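Local coordinates for protein lactose Operon Repressor (Escherichia coli, PDB 1JYE) that represses transcription of the lactose operon by binding its operator DNA, here in a dimeric variant with a C-terminal deletion and increased thermostability, at residues L62-T68 with A92-M98; S120-I124 with S300-L304; L148-D152 with V192-L196; Q248-M254 with Y282-L286; D275-S280 with L323-K327. The protein carries 1 engineered substitution. All coordinates share one frame. Residues are numbered along the deposited sequence.

Contact 1. Residues L62-T68 with A92-M98; sequences LLIGVAT and ASVVVSM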
# COMPACT_ATOMS: atom_id res chain seq x y z
N LEU A 62 0.45 -27.76 7.57
CA LEU A 62 0.68 -26.66 8.55
C LEU A 62 -0.15 -25.44 8.16
O LEU A 62 -0.13 -25.00 7.01
CB LEU A 62 2.16 -26.29 8.59
CG LEU A 62 2.57 -25.18 9.56
CD1 LEU A 62 2.09 -25.52 10.97
CD2 LEU A 62 4.08 -25.02 9.54
N LEU A 63 -0.88 -24.89 9.13
CA LEU A 63 -1.73 -23.74 8.89
C LEU A 63 -1.74 -22.74 10.04
O LEU A 63 -1.94 -23.11 11.20
CB LEU A 63 -3.17 -24.22 8.63
CG LEU A 63 -4.24 -23.17 8.33
CD1 LEU A 63 -4.04 -22.62 6.93
CD2 LEU A 63 -5.62 -23.80 8.46
N ILE A 64 -1.53 -21.46 9.72
CA ILE A 64 -1.55 -20.42 10.73
C ILE A 64 -2.59 -19.37 10.37
O ILE A 64 -2.99 -19.25 9.21
CB ILE A 64 -0.17 -19.75 10.89
CG1 ILE A 64 0.29 -19.15 9.56
CG2 ILE A 64 0.84 -20.78 11.40
CD1 ILE A 64 1.66 -18.48 9.63
N GLY A 65 -3.03 -18.60 11.36
CA GLY A 65 -4.02 -17.59 11.11
C GLY A 65 -3.53 -16.19 11.45
O GLY A 65 -2.75 -16.00 12.38
N VAL A 66 -3.99 -15.22 10.67
CA VAL A 66 -3.61 -13.83 10.89
C VAL A 66 -4.85 -12.96 11.01
O VAL A 66 -5.69 -12.94 10.11
CB VAL A 66 -2.75 -13.28 9.72
CG1 VAL A 66 -2.43 -11.81 9.97
CG2 VAL A 66 -1.46 -14.08 9.59
N ALA A 67 -4.97 -12.24 12.12
CA ALA A 67 -6.08 -11.31 12.33
C ALA A 67 -5.39 -9.98 12.05
O ALA A 67 -4.45 -9.61 12.76
CB ALA A 67 -6.58 -11.38 13.77
N THR A 68 -5.84 -9.25 11.04
CA THR A 68 -5.15 -8.01 10.70
C THR A 68 -5.99 -6.77 10.46
O THR A 68 -7.16 -6.84 10.09
CB THR A 68 -4.29 -8.23 9.43
OG1 THR A 68 -3.61 -7.02 9.09
CG2 THR A 68 -5.18 -8.65 8.26
N ALA A 92 4.02 -23.24 5.29
CA ALA A 92 2.82 -23.03 6.08
C ALA A 92 1.79 -22.22 5.31
O ALA A 92 2.12 -21.21 4.69
CB ALA A 92 3.16 -22.31 7.38
N SER A 93 0.54 -22.67 5.33
CA SER A 93 -0.54 -21.97 4.66
C SER A 93 -1.07 -20.95 5.66
O SER A 93 -0.91 -21.12 6.87
CB SER A 93 -1.66 -22.93 4.25
OG SER A 93 -1.23 -23.73 3.16
N VAL A 94 -1.69 -19.89 5.16
CA VAL A 94 -2.19 -18.84 6.03
C VAL A 94 -3.63 -18.41 5.79
O VAL A 94 -4.01 -18.07 4.67
CB VAL A 94 -1.30 -17.58 5.89
CG1 VAL A 94 -1.71 -16.53 6.92
CG2 VAL A 94 0.16 -17.95 6.04
N VAL A 95 -4.43 -18.44 6.85
CA VAL A 95 -5.81 -18.00 6.78
C VAL A 95 -5.75 -16.56 7.29
O VAL A 95 -5.20 -16.30 8.35
CB VAL A 95 -6.73 -18.83 7.71
CG1 VAL A 95 -8.17 -18.33 7.60
CG2 VAL A 95 -6.65 -20.30 7.35
N VAL A 96 -6.30 -15.63 6.51
CA VAL A 96 -6.26 -14.22 6.89
C VAL A 96 -7.65 -13.66 7.13
O VAL A 96 -8.54 -13.79 6.29
CB VAL A 96 -5.57 -13.37 5.80
CG1 VAL A 96 -5.45 -11.92 6.27
CG2 VAL A 96 -4.20 -13.95 5.48
N SER A 97 -7.84 -13.03 8.29
CA SER A 97 -9.11 -12.42 8.65
C SER A 97 -8.86 -10.94 8.89
O SER A 97 -8.01 -10.57 9.70
CB SER A 97 -9.68 -13.07 9.91
OG SER A 97 -10.89 -12.45 10.30
N MET A 98 -9.59 -10.09 8.17
CA MET A 98 -9.43 -8.65 8.32
C MET A 98 -10.47 -8.16 9.32
O MET A 98 -11.67 -8.33 9.12
CB MET A 98 -9.61 -7.96 6.96
CG MET A 98 -8.73 -6.73 6.77
SD MET A 98 -8.66 -6.18 5.04
CE MET A 98 -10.22 -5.32 4.92

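Contact 2. Residues S120-I124 with S300-L304; sequences SGLII and SVDRL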
# COMPACT_ATOMS: atom_id res chain seq x y z
N SER A 120 -3.10 -23.55 13.88
CA SER A 120 -2.29 -23.99 15.02
C SER A 120 -1.44 -22.86 15.59
O SER A 120 -0.62 -23.08 16.48
CB SER A 120 -1.39 -25.16 14.61
OG SER A 120 -0.47 -24.78 13.60
N GLY A 121 -1.65 -21.65 15.08
CA GLY A 121 -0.91 -20.50 15.55
C GLY A 121 -1.59 -19.24 15.05
O GLY A 121 -2.15 -19.23 13.96
N LEU A 122 -1.53 -18.18 15.85
CA LEU A 122 -2.16 -16.92 15.48
C LEU A 122 -1.24 -15.71 15.56
O LEU A 122 -0.50 -15.55 16.53
CB LEU A 122 -3.37 -16.66 16.39
CG LEU A 122 -4.54 -17.64 16.31
CD1 LEU A 122 -5.43 -17.47 17.54
CD2 LEU A 122 -5.32 -17.39 15.04
N ILE A 123 -1.29 -14.87 14.54
CA ILE A 123 -0.52 -13.63 14.54
C ILE A 123 -1.58 -12.53 14.57
O ILE A 123 -2.43 -12.45 13.68
CB ILE A 123 0.36 -13.49 13.28
CG1 ILE A 123 1.43 -14.59 13.27
CG2 ILE A 123 1.03 -12.12 13.28
CD1 ILE A 123 2.34 -14.57 12.06
N ILE A 124 -1.55 -11.71 15.61
CA ILE A 124 -2.51 -10.62 15.77
C ILE A 124 -1.87 -9.30 15.35
O ILE A 124 -1.12 -8.68 16.10
CB ILE A 124 -2.98 -10.52 17.24
CG1 ILE A 124 -3.41 -11.89 17.77
CG2 ILE A 124 -4.14 -9.53 17.34
CD1 ILE A 124 -4.59 -12.51 17.02
N SER A 300 7.93 -12.57 12.65
CA SER A 300 6.72 -13.04 13.33
C SER A 300 6.40 -14.49 12.98
O SER A 300 5.91 -15.24 13.83
CB SER A 300 5.52 -12.14 12.99
OG SER A 300 5.08 -12.31 11.66
N VAL A 301 6.66 -14.89 11.75
CA VAL A 301 6.39 -16.26 11.34
C VAL A 301 7.37 -17.21 12.02
O VAL A 301 6.96 -18.23 12.59
CB VAL A 301 6.48 -16.43 9.81
CG1 VAL A 301 6.29 -17.90 9.43
CG2 VAL A 301 5.41 -15.58 9.14
N ASP A 302 8.65 -16.87 11.98
CA ASP A 302 9.66 -17.71 12.61
C ASP A 302 9.34 -17.86 14.10
O ASP A 302 9.40 -18.95 14.65
CB ASP A 302 11.06 -17.09 12.47
CG ASP A 302 11.46 -16.87 11.03
OD1 ASP A 302 11.07 -17.68 10.16
OD2 ASP A 302 12.19 -15.89 10.76
N ARG A 303 8.98 -16.74 14.73
CA ARG A 303 8.66 -16.73 16.15
C ARG A 303 7.43 -17.57 16.49
O ARG A 303 7.44 -18.35 17.45
CB ARG A 303 8.43 -15.28 16.62
CG ARG A 303 8.28 -15.11 18.14
CD ARG A 303 9.55 -15.51 18.88
NE ARG A 303 10.74 -15.01 18.21
CZ ARG A 303 11.10 -13.73 18.16
NH1 ARG A 303 12.20 -13.38 17.50
NH2 ARG A 303 10.39 -12.80 18.78
N LEU A 304 6.37 -17.43 15.69
CA LEU A 304 5.15 -18.18 15.93
C LEU A 304 5.39 -19.68 15.85
O LEU A 304 4.91 -20.44 16.69
CB LEU A 304 4.06 -17.80 14.92
CG LEU A 304 2.73 -18.52 15.12
CD1 LEU A 304 2.08 -18.04 16.41
CD2 LEU A 304 1.81 -18.24 13.93

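Contact 3. Residues L148-D152 with V192-L196; sequences LDVSD and VSARL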
# COMPACT_ATOMS: atom_id res chain seq x y z
N LEU A 148 1.53 -8.07 17.14
CA LEU A 148 2.44 -7.15 16.47
C LEU A 148 2.09 -5.67 16.60
O LEU A 148 2.82 -4.81 16.10
CB LEU A 148 2.52 -7.51 14.98
CG LEU A 148 2.84 -8.98 14.64
CD1 LEU A 148 2.95 -9.15 13.12
CD2 LEU A 148 4.13 -9.40 15.34
N ASP A 149 0.98 -5.36 17.27
CA ASP A 149 0.58 -3.96 17.43
C ASP A 149 0.04 -3.73 18.84
O ASP A 149 -1.17 -3.57 19.04
CB ASP A 149 -0.50 -3.60 16.40
CG ASP A 149 -0.64 -2.10 16.21
OD1 ASP A 149 -0.08 -1.32 17.02
OD2 ASP A 149 -1.32 -1.69 15.25
N VAL A 150 0.95 -3.72 19.80
CA VAL A 150 0.62 -3.54 21.20
C VAL A 150 1.75 -2.78 21.88
O VAL A 150 2.74 -2.43 21.24
CB VAL A 150 0.48 -4.91 21.92
CG1 VAL A 150 -0.73 -5.66 21.40
CG2 VAL A 150 1.75 -5.74 21.69
N SER A 151 1.59 -2.52 23.17
CA SER A 151 2.63 -1.87 23.94
C SER A 151 3.58 -2.99 24.33
O SER A 151 3.16 -4.13 24.47
CB SER A 151 2.05 -1.25 25.22
OG SER A 151 3.09 -0.94 26.13
N ASP A 152 4.86 -2.68 24.49
CA ASP A 152 5.82 -3.72 24.86
C ASP A 152 5.73 -4.05 26.35
O ASP A 152 6.45 -4.92 26.84
CB ASP A 152 7.24 -3.29 24.49
CG ASP A 152 7.60 -1.90 24.99
OD1 ASP A 152 6.83 -0.95 24.73
OD2 ASP A 152 8.66 -1.76 25.64
N VAL A 192 -3.13 2.08 19.35
CA VAL A 192 -2.07 2.05 20.35
C VAL A 192 -0.74 2.56 19.76
O VAL A 192 0.02 3.24 20.44
CB VAL A 192 -1.88 0.63 20.94
CG1 VAL A 192 -1.43 -0.34 19.86
CG2 VAL A 192 -0.88 0.67 22.08
N SER A 193 -0.47 2.25 18.49
CA SER A 193 0.76 2.71 17.87
C SER A 193 0.82 4.23 17.79
O SER A 193 1.85 4.84 18.06
CB SER A 193 0.92 2.12 16.46
OG SER A 193 1.43 0.80 16.53
N ALA A 194 -0.30 4.85 17.43
CA ALA A 194 -0.36 6.30 17.33
C ALA A 194 -0.18 6.91 18.71
O ALA A 194 0.46 7.95 18.86
CB ALA A 194 -1.69 6.73 16.74
N ARG A 195 -0.77 6.28 19.72
CA ARG A 195 -0.67 6.78 21.08
C ARG A 195 0.75 6.72 21.62
O ARG A 195 1.24 7.69 22.20
CB ARG A 195 -1.62 6.01 22.01
CG ARG A 195 -3.10 6.22 21.70
CD ARG A 195 -3.98 5.77 22.87
NE ARG A 195 -3.87 4.35 23.17
CZ ARG A 195 -4.62 3.40 22.63
NH1 ARG A 195 -4.44 2.13 22.97
NH2 ARG A 195 -5.56 3.71 21.74
N LEU A 196 1.41 5.58 21.43
CA LEU A 196 2.79 5.43 21.90
C LEU A 196 3.69 6.45 21.22
O LEU A 196 4.59 7.02 21.85
CB LEU A 196 3.30 4.01 21.61
CG LEU A 196 2.64 2.88 22.41
CD1 LEU A 196 3.09 1.54 21.85
CD2 LEU A 196 3.00 3.01 23.88
O HOH W 1 3.08 -1.02 18.74

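Contact 4. Residues Q248-M254 with Y282-L286; sequences QMALGAM and YIPPL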
# COMPACT_ATOMS: atom_id res chain seq x y z
N GLN A 248 2.62 8.97 4.81
CA GLN A 248 1.49 9.43 4.02
C GLN A 248 0.91 10.72 4.57
O GLN A 248 0.59 11.63 3.81
CB GLN A 248 0.43 8.34 3.93
CG GLN A 248 0.84 7.20 3.01
CD GLN A 248 0.02 5.95 3.24
OE1 GLN A 248 0.19 5.28 4.25
NE2 GLN A 248 -0.87 5.65 2.30
N MET A 249 0.77 10.82 5.89
CA MET A 249 0.25 12.07 6.44
C MET A 249 1.29 13.16 6.20
O MET A 249 0.94 14.32 6.01
CB MET A 249 -0.04 11.94 7.94
CG MET A 249 -1.22 11.04 8.24
SD MET A 249 -1.79 11.21 9.94
CE MET A 249 -0.49 10.43 10.79
N ALA A 250 2.57 12.79 6.19
CA ALA A 250 3.63 13.77 5.95
C ALA A 250 3.51 14.31 4.53
O ALA A 250 3.75 15.49 4.29
CB ALA A 250 5.00 13.14 6.17
N LEU A 251 3.15 13.44 3.60
CA LEU A 251 2.98 13.85 2.21
C LEU A 251 1.89 14.93 2.15
O LEU A 251 2.04 15.94 1.47
CB LEU A 251 2.55 12.66 1.34
CG LEU A 251 2.21 12.97 -0.12
CD1 LEU A 251 3.47 13.32 -0.89
CD2 LEU A 251 1.54 11.75 -0.74
N GLY A 252 0.81 14.69 2.89
CA GLY A 252 -0.28 15.64 2.93
C GLY A 252 0.16 16.96 3.53
O GLY A 252 -0.18 18.03 3.03
N ALA A 253 0.94 16.89 4.61
CA ALA A 253 1.44 18.09 5.27
C ALA A 253 2.33 18.87 4.31
O ALA A 253 2.24 20.09 4.22
CB ALA A 253 2.24 17.71 6.52
N MET A 254 3.19 18.16 3.59
CA MET A 254 4.09 18.79 2.64
C MET A 254 3.31 19.51 1.55
O MET A 254 3.69 20.61 1.13
CB MET A 254 5.01 17.73 2.03
CG MET A 254 6.06 17.21 3.00
SD MET A 254 6.91 15.74 2.41
CE MET A 254 7.66 16.38 0.91
N TYR A 282 9.20 11.64 -2.69
CA TYR A 282 8.29 12.74 -2.41
C TYR A 282 9.06 13.98 -2.86
O TYR A 282 10.26 13.90 -3.13
CB TYR A 282 7.99 12.84 -0.91
CG TYR A 282 7.00 11.82 -0.39
CD1 TYR A 282 6.36 10.93 -1.26
CD2 TYR A 282 6.68 11.76 0.97
CE1 TYR A 282 5.42 10.02 -0.78
CE2 TYR A 282 5.75 10.86 1.45
CZ TYR A 282 5.12 9.99 0.57
OH TYR A 282 4.18 9.11 1.04
N ILE A 283 8.37 15.11 -2.94
CA ILE A 283 9.01 16.34 -3.37
C ILE A 283 8.99 17.39 -2.26
O ILE A 283 7.96 18.02 -2.01
CB ILE A 283 8.31 16.93 -4.61
CG1 ILE A 283 8.32 15.90 -5.74
CG2 ILE A 283 9.02 18.21 -5.05
CD1 ILE A 283 7.55 16.33 -6.98
N PRO A 284 10.13 17.59 -1.57
CA PRO A 284 11.40 16.87 -1.78
C PRO A 284 11.42 15.56 -1.00
O PRO A 284 10.53 15.30 -0.19
CB PRO A 284 12.44 17.87 -1.28
CG PRO A 284 11.74 18.50 -0.13
CD PRO A 284 10.33 18.74 -0.66
N PRO A 285 12.44 14.71 -1.23
CA PRO A 285 12.54 13.43 -0.51
C PRO A 285 12.39 13.64 0.99
O PRO A 285 12.99 14.54 1.58
CB PRO A 285 13.90 12.91 -0.93
CG PRO A 285 13.95 13.35 -2.38
CD PRO A 285 13.47 14.79 -2.28
N LEU A 286 11.59 12.77 1.60
CA LEU A 286 11.24 12.85 3.02
C LEU A 286 12.14 12.22 4.08
O LEU A 286 12.44 11.03 4.03
CB LEU A 286 9.82 12.31 3.18
CG LEU A 286 9.21 12.27 4.59
CD1 LEU A 286 8.99 13.69 5.10
CD2 LEU A 286 7.89 11.51 4.54

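Contact 5. Residues D275-S280 with L323-K327; sequences DTEDSS and LVKRK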
# COMPACT_ATOMS: atom_id res chain seq x y z
N ASP A 275 9.25 5.12 6.50
CA ASP A 275 10.22 5.03 5.41
C ASP A 275 9.61 4.14 4.34
O ASP A 275 10.13 3.07 4.02
CB ASP A 275 11.59 4.47 5.83
CG ASP A 275 12.58 4.46 4.67
OD1 ASP A 275 12.38 5.26 3.73
OD2 ASP A 275 13.55 3.68 4.68
N THR A 276 8.47 4.59 3.82
CA THR A 276 7.78 3.84 2.78
C THR A 276 8.61 3.94 1.51
O THR A 276 9.43 4.84 1.37
CB THR A 276 6.39 4.44 2.49
OG1 THR A 276 6.54 5.76 1.95
CG2 THR A 276 5.56 4.51 3.76
N GLU A 277 8.40 3.01 0.59
CA GLU A 277 9.14 3.02 -0.66
C GLU A 277 8.93 4.35 -1.37
O GLU A 277 9.88 4.94 -1.90
CB GLU A 277 8.66 1.86 -1.54
CG GLU A 277 8.76 0.52 -0.84
CD GLU A 277 7.93 -0.56 -1.51
OE1 GLU A 277 8.19 -0.86 -2.70
OE2 GLU A 277 7.02 -1.11 -0.85
N ASP A 278 7.70 4.85 -1.36
CA ASP A 278 7.37 6.12 -2.01
C ASP A 278 8.07 7.34 -1.40
O ASP A 278 8.34 8.31 -2.10
CB ASP A 278 5.86 6.39 -1.96
CG ASP A 278 5.05 5.42 -2.81
OD1 ASP A 278 3.81 5.47 -2.71
OD2 ASP A 278 5.65 4.63 -3.57
N SER A 279 8.34 7.29 -0.10
CA SER A 279 8.94 8.45 0.57
C SER A 279 10.23 8.98 -0.03
O SER A 279 10.52 10.17 0.08
CB SER A 279 9.14 8.15 2.07
OG SER A 279 10.16 7.19 2.29
N SER A 280 11.01 8.11 -0.67
CA SER A 280 12.26 8.53 -1.28
C SER A 280 12.00 9.39 -2.51
O SER A 280 12.91 10.05 -3.02
CB SER A 280 13.09 7.31 -1.67
OG SER A 280 12.41 6.54 -2.65
N LEU A 323 16.89 6.57 11.76
CA LEU A 323 16.54 7.84 11.13
C LEU A 323 17.11 7.86 9.72
O LEU A 323 18.28 7.57 9.51
CB LEU A 323 17.13 9.00 11.92
CG LEU A 323 17.05 10.40 11.31
CD1 LEU A 323 15.60 10.87 11.30
CD2 LEU A 323 17.90 11.37 12.13
N VAL A 324 16.26 8.19 8.75
CA VAL A 324 16.68 8.28 7.36
C VAL A 324 16.65 9.76 7.00
O VAL A 324 15.57 10.34 6.84
CB VAL A 324 15.72 7.50 6.43
CG1 VAL A 324 16.19 7.62 4.99
CG2 VAL A 324 15.66 6.04 6.86
N LYS A 325 17.82 10.38 6.91
CA LYS A 325 17.89 11.80 6.60
C LYS A 325 17.81 12.06 5.11
O LYS A 325 18.61 11.53 4.33
CB LYS A 325 19.20 12.39 7.13
CG LYS A 325 19.35 12.33 8.65
CD LYS A 325 20.66 12.96 9.09
CE LYS A 325 20.86 12.85 10.59
NZ LYS A 325 22.15 13.48 11.01
N ARG A 326 16.83 12.87 4.71
CA ARG A 326 16.68 13.20 3.30
C ARG A 326 16.68 14.72 3.07
O ARG A 326 17.56 15.42 3.58
CB ARG A 326 15.43 12.53 2.72
CG ARG A 326 15.52 11.01 2.73
CD ARG A 326 14.66 10.37 1.65
NE ARG A 326 14.76 8.92 1.63
CZ ARG A 326 13.84 8.09 2.13
NH1 ARG A 326 12.74 8.57 2.71
NH2 ARG A 326 14.02 6.78 2.05
N LYS A 327 15.68 15.23 2.35
CA LYS A 327 15.66 16.65 2.02
C LYS A 327 14.61 17.55 2.67
O LYS A 327 14.48 18.71 2.30
CB LYS A 327 15.51 16.80 0.50
CG LYS A 327 16.57 16.07 -0.31
CD LYS A 327 17.94 16.69 -0.11
CE LYS A 327 18.98 16.03 -1.00
NZ LYS A 327 20.32 16.67 -0.84

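Contact 1. Residues L62-T68 with A92-M98
Parallel strands joined through a helix show how side chains alternate between sheet faces while their rotamers decide how neighbours mesh; L62-T68 with A92-M98, ends of the beta-alpha-beta crossover over helix 74-89, is a clear case. Six backbone hydrogen bonds set an in-phase register, from S93 N-L62 O to T68 N-S97 O (both 2.9 Å). On one face V66 and V94, both t, bring V66 CG2 to 3.6 Å from V94 CG1, while I64, p at chi1, sets its CG1 3.7 Å from V94 CG2. T68 is also t: its CG2 lies 3.8 Å from V96 CG1, and its OG1 hydrogen-bonds N125 ND2. I83 and V80 of helix 74-89 cover this face. On the other face the t,p conformer of L63 swings CD1 to 3.5 Å from V95 CG2. V94 and V96 also make backbone hydrogen bonds to the second subunit, and V96 packs on its engineered L84. The contact rests on paired backbone polar groups and close-packed apolar side chains, without any charged side chain.

Contact 2. Residues S120-I124 with S300-L304
The short strand 122-124 and the helical turn 300-304 run largely against each other, their axes inclined at 137° and 9.3 Å apart at closest approach, a separation that accommodates one layer of interlocking side chains. The nearest backbone pair is G121 with L304, 6.5 Å between CA atoms, followed by I123 with S300 at 7.4 Å. The close approach at G121 depends on the missing side chain: an ideally placed beta carbon on G121 would clash with L304 CD2, whereas the real G121 C sits at a comfortable 3.7 Å from L304 CD2. L304, in its t,p conformer, lies against the strand, with CD1 3.6 Å from L122 O and CD2 3.7 Å from I123 CG1. I123 answers from the strand, extending its m,t side chain so that CD1 reaches 3.6 Å from S300 OG. That hydroxyl is bonded to G297 O within its own helix, so it can face a methyl group without losing a polar partner. L122 turns the other way, onto V111 and L114 of helix 104-115, and I83 of helix 74-89 closes the packing beside I123, S300 and V301. Helices on both faces of a parallel sheet, one of them supplied from 175 residues later in the chain, are typical of the alpha/beta/alpha subdomain of the periplasmic binding protein-like fold, in which the chain passes repeatedly between two lobes.

Contact 3. Residues L148-D152 with V192-L196
The loop L148-D152 shows how a short polar link and a few methyl contacts can join a loop to the first turn of helix 192-207. D149 makes the strongest link: it leaves the backbone sideways, but its t rotamer brings the carboxylate within reach of the helix, and S193 OG donates a hydrogen bond of 2.6 Å to D149 OD1. A methyl group packs close against the same oxygen, with V192 CG1 3.3 Å from D149 OD1. V150 follows with its CA-to-CB bond directed away from the helix, yet its CA stays 4.0 Å from V192 CG1. Its carbonyl adds a water-mediated link: water 1 donates to V150 O at 2.9 Å and, weakly, to S193 OG at 3.3 Å. S151 then places its CA 4.0 Å from L196 CD1, one helical turn beyond V192, while its own OG bonds Q153. A glycerol, probably from the crystallisation liquor, lies about 4 Å from the S193 side chain and may mark a pocket in the cleft between the two lobes, where relatives of this fold take up their small molecules. Around the contact, the L148 side chain packs on I123 and N125 of strand 122-125 and on I159 of strand 158-161, V150 rests on S158 and I160, and P127 touches both D149 and V192, so the helix start is joined to the end of one sheet and the edge of another.

Contact 4. Residues Q248-M254 with Y282-L286
A cis peptide bond before P284 marks the loop Y282-L286, which packs on helix 247-259 in the C-terminal alpha/beta lobe of the periplasmic binding protein-like fold. The general lesson is how an irregular loop can be packed on a helix by apolar contacts in place of backbone bonds. Y282 spreads its ring along the helix. L251 CD1 stands 3.7 Å from the Y282 ring centroid and 7° off its normal, a CH-pi contact squarely over one face. M254 SD approaches obliquely, 5.4 Å from that centroid, in a Met-aromatic contact. A250 CB meets L286 CD2 at 3.7 Å, and both side chains also touch V270 of strand 269-271. The same surface serves the dimer: L251 also packs on Y282 of the second subunit, I283 faces its own counterpart there, and Q248 NE2 bonds D278 of that chain. At the bend, the methyl of M254 fits into the curve of the loop, with CE 3.4 Å from I283 O, 3.3 Å from P284 O and 3.9 Å from P284 CD.

Contact 5. Residues D275-S280 with L323-K327
An ST motif shapes the turn that receives R326: T276 OG1 accepts a hydrogen bond from S279 N (3.1 Å), three residues on, while S279 OG donates to T276 O (2.6 Å). The turn is thus hydrogen-bonded internally while it meets the arginine. R326 extends from beyond the end of strand 316-324, and its NH2 donates to D275 OD1 at 2.8 Å in a salt bridge that meets the guanidinium at its edge. NH1 of R326 gives a hydrogen bond to S279 OG at 3.0 Å, so this hydroxyl both accepts and donates; the same NH1 also reaches L286 O. Over one guanidinium face lies S280, its CA 3.8 Å from R326 CZ. V324 CG2 adds an apolar contact, 3.8 Å from D275 OD2. From the turn, D278 goes on to bond Q248 of the second subunit. R326, just past the mixed sheet, thus ties that chain to the loop after strand 269-271, an edge strand of the parallel sheet in the C-terminal lobe of the periplasmic binding protein-like fold.

How the contacts relate
The five contacts follow the long axis of a two-lobed fold. Contacts 1 and 2, with centres 9 Å apart, share one sheet: G65 N meets G121 O at 2.8 Å, a probable hydrogen bond. Contact 2 passes to contact 3 through I124 O and L148 N (2.9 Å, probable hydrogen bond). At the other end contacts 4 and 5, also 9 Å between centres, join through L286 O and R326 NH1 (2.8 Å, likewise probable). Contact 3, whose centre is about 8 Å from the centre of the chain, lies between these groups; the glycerol near S193, probably from the crystallisation liquor, is consistent with a cleft between the lobes. Contacts 1 and 4, about 34 Å apart between centres, both touch the second subunit, so each lobe contributes to the dimer.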